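Local coordinates for protein 6-phospho-beta-glucosidase BglT (PDB 1UP7) that hydrolyses cellobiose 6'-phosphate to glucose 6-phosphate and glucose, using NAD+ and a manganese ion, at residues R245-E250 with S389-P394. Residues are numbered along the deposited sequence; the frame is centred on the assembly and turned at random.
Sequences RYYLME and SHPLGP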
loop_
_atom_site.group_PDB
_atom_site.type_symbol
_atom_site.label_atom_id
_atom_site.label_comp_id
_atom_site.label_asym_id
_atom_site.label_seq_id
_atom_site.Cartn_x
_atom_site.Cartn_y
_atom_site.Cartn_z
ATOM N N ARG A 245 12.137 23.341 -16.763
ATOM C CA ARG A 245 12.319 23.922 -18.091
ATOM C C ARG A 245 13.042 22.946 -19.022
ATOM O O ARG A 245 12.778 22.932 -20.214
ATOM C CB ARG A 245 13.166 25.188 -18.033
ATOM C CG ARG A 245 12.409 26.475 -17.756
ATOM C CD ARG A 245 13.387 27.670 -17.534
ATOM N NE ARG A 245 14.577 27.142 -16.843
ATOM C CZ ARG A 245 15.771 27.719 -16.788
ATOM N NH1 ARG A 245 15.992 28.870 -17.425
ATOM N NH2 ARG A 245 16.758 27.127 -16.101
ATOM N N TYR A 246 13.952 22.148 -18.466
ATOM C CA TYR A 246 14.753 21.201 -19.264
ATOM C C TYR A 246 13.924 20.072 -19.806
ATOM O O TYR A 246 14.244 19.546 -20.863
ATOM C CB TYR A 246 15.951 20.625 -18.479
ATOM C CG TYR A 246 16.939 21.689 -18.061
ATOM C CD1 TYR A 246 17.811 22.261 -18.978
ATOM C CD2 TYR A 246 16.986 22.143 -16.735
ATOM C CE1 TYR A 246 18.704 23.269 -18.602
ATOM C CE2 TYR A 246 17.867 23.146 -16.340
ATOM C CZ TYR A 246 18.710 23.714 -17.285
ATOM O OH TYR A 246 19.585 24.709 -16.890
ATOM N N TYR A 247 12.865 19.728 -19.085
ATOM C CA TYR A 247 11.906 18.731 -19.513
ATOM C C TYR A 247 10.852 19.307 -20.428
ATOM O O TYR A 247 10.671 18.766 -21.501
ATOM C CB TYR A 247 11.240 18.124 -18.302
ATOM C CG TYR A 247 12.178 17.322 -17.459
ATOM C CD1 TYR A 247 12.976 17.946 -16.498
ATOM C CD2 TYR A 247 12.251 15.950 -17.598
ATOM C CE1 TYR A 247 13.827 17.230 -15.712
ATOM C CE2 TYR A 247 13.091 15.194 -16.786
ATOM C CZ TYR A 247 13.878 15.844 -15.853
ATOM O OH TYR A 247 14.714 15.137 -15.042
ATOM N N LEU A 248 10.213 20.420 -20.037
ATOM C CA LEU A 248 9.023 20.914 -20.715
ATOM C C LEU A 248 9.335 21.946 -21.808
ATOM O O LEU A 248 8.499 22.264 -22.658
ATOM C CB LEU A 248 8.053 21.491 -19.692
ATOM C CG LEU A 248 7.420 20.420 -18.816
ATOM C CD1 LEU A 248 7.044 21.132 -17.566
ATOM C CD2 LEU A 248 6.207 19.736 -19.492
ATOM N N MET A 249 10.563 22.467 -21.750
ATOM C CA MET A 249 11.105 23.419 -22.732
ATOM C C MET A 249 12.431 22.896 -23.339
ATOM O O MET A 249 13.381 23.673 -23.564
ATOM C CB MET A 249 11.339 24.798 -22.095
ATOM C CG MET A 249 10.081 25.507 -21.649
ATOM S SD MET A 249 10.415 27.022 -20.723
ATOM C CE MET A 249 11.133 27.907 -21.844
ATOM N N GLU A 250 12.471 21.597 -23.616
ATOM C CA GLU A 250 13.702 20.937 -24.016
ATOM C C GLU A 250 14.347 21.569 -25.243
ATOM O O GLU A 250 15.531 21.920 -25.169
ATOM C CB GLU A 250 13.528 19.443 -24.269
ATOM C CG GLU A 250 14.842 18.716 -24.404
ATOM C CD GLU A 250 14.683 17.221 -24.669
ATOM O OE1 GLU A 250 13.573 16.659 -24.527
ATOM O OE2 GLU A 250 15.686 16.603 -25.049
ATOM N N SER A 389 16.230 4.988 -19.742
ATOM C CA SER A 389 15.008 5.243 -18.967
ATOM C C SER A 389 14.766 6.727 -18.655
ATOM O O SER A 389 13.664 7.118 -18.293
ATOM C CB SER A 389 15.009 4.443 -17.646
ATOM O OG SER A 389 15.961 4.974 -16.708
ATOM N N HIS A 390 15.792 7.553 -18.763
ATOM C CA HIS A 390 15.659 8.938 -18.331
ATOM C C HIS A 390 14.868 9.707 -19.388
ATOM O O HIS A 390 15.215 9.617 -20.577
ATOM C CB HIS A 390 17.021 9.611 -18.138
ATOM C CG HIS A 390 16.919 10.921 -17.431
ATOM N ND1 HIS A 390 16.304 12.024 -17.993
ATOM C CD2 HIS A 390 17.286 11.289 -16.177
ATOM C CE1 HIS A 390 16.300 13.012 -17.115
ATOM N NE2 HIS A 390 16.910 12.599 -16.014
ATOM N N PRO A 391 13.843 10.473 -18.981
ATOM C CA PRO A 391 13.056 11.246 -19.955
ATOM C C PRO A 391 13.928 12.081 -20.877
ATOM O O PRO A 391 13.497 12.389 -21.966
ATOM C CB PRO A 391 12.175 12.155 -19.078
ATOM C CG PRO A 391 12.008 11.374 -17.759
ATOM C CD PRO A 391 13.336 10.636 -17.587
ATOM N N LEU A 392 15.138 12.446 -20.441
ATOM C CA LEU A 392 16.033 13.301 -21.231
ATOM C C LEU A 392 17.260 12.536 -21.730
ATOM O O LEU A 392 18.213 13.144 -22.241
ATOM C CB LEU A 392 16.476 14.533 -20.434
ATOM C CG LEU A 392 15.379 15.535 -19.998
ATOM C CD1 LEU A 392 15.922 16.484 -18.916
ATOM C CD2 LEU A 392 14.875 16.334 -21.177
ATOM N N GLY A 393 17.218 11.203 -21.605
ATOM C CA GLY A 393 18.273 10.348 -22.114
ATOM C C GLY A 393 18.271 10.117 -23.622
ATOM O O GLY A 393 17.447 10.653 -24.345
ATOM N N PRO A 394 19.227 9.333 -24.097
ATOM C CA PRO A 394 19.395 9.063 -25.533
ATOM C C PRO A 394 18.303 8.167 -26.130
ATOM O O PRO A 394 17.724 7.340 -25.447
ATOM C CB PRO A 394 20.731 8.299 -25.564
ATOM C CG PRO A 394 20.789 7.619 -24.237
ATOM C CD PRO A 394 20.250 8.641 -23.286
HETATM O O HOH W 1 17.955 15.650 -23.599
#
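Tyr247 and Leu392 make the centre of this contact, a CH-pi packing between the short helix 245-248 and a type I beta turn, His390 to Gly393, in the loop between helices 380-389 and 396-409. Both segments belong to the C-terminal domain of this family 4 glycosidase, whose other part is an NAD-binding Rossmann fold. The CH-pi assignment rests on position: Leu392 CD1 stands 3.7 Å from the centroid of the Tyr247 ring and only 9° off its normal, over the middle of one face. Pro391 meets the same ring differently, its CB reaching CE2 of Tyr247 at 3.9 Å near the ring plane, at the edge. Chi1 of Tyr247 (-67°) sets CG beside the backbone N. Tyr247 OH lies 3.4 Å from His390 CE1, and the two rings are rim to rim with planes 24° apart, neither over the other. An alanine in place of Tyr247 would probably leave Leu392 CD1 and the Pro391 ring without their aromatic partner and open a gap beside His390. The other branch of Leu392, CD2, lies 3.3 Å from Tyr246 O of helix 245-248 and 3.6 Å from Glu250 CD, at the start of helix 250-258, so the methyl touches a carbonyl oxygen and the carboxylate carbon. The turn is fixed internally by Gly393 N to His390 O and by Leu392 N to His390 ND1, the latter 2.7 Å long and nearly straight, with the donor in the imidazole plane; this bond would hold the ring's rotation. Tyr367 of helix 355-376 packs edge-to-face with His390. The Tyr246 side chain, leading off from the turn, comes close to Tyr243, the proton acceptor, so the helix side borders the active site. One water bridges the segments, donating to Glu250 OE2 and to Leu392 O, each 2.9 Å away.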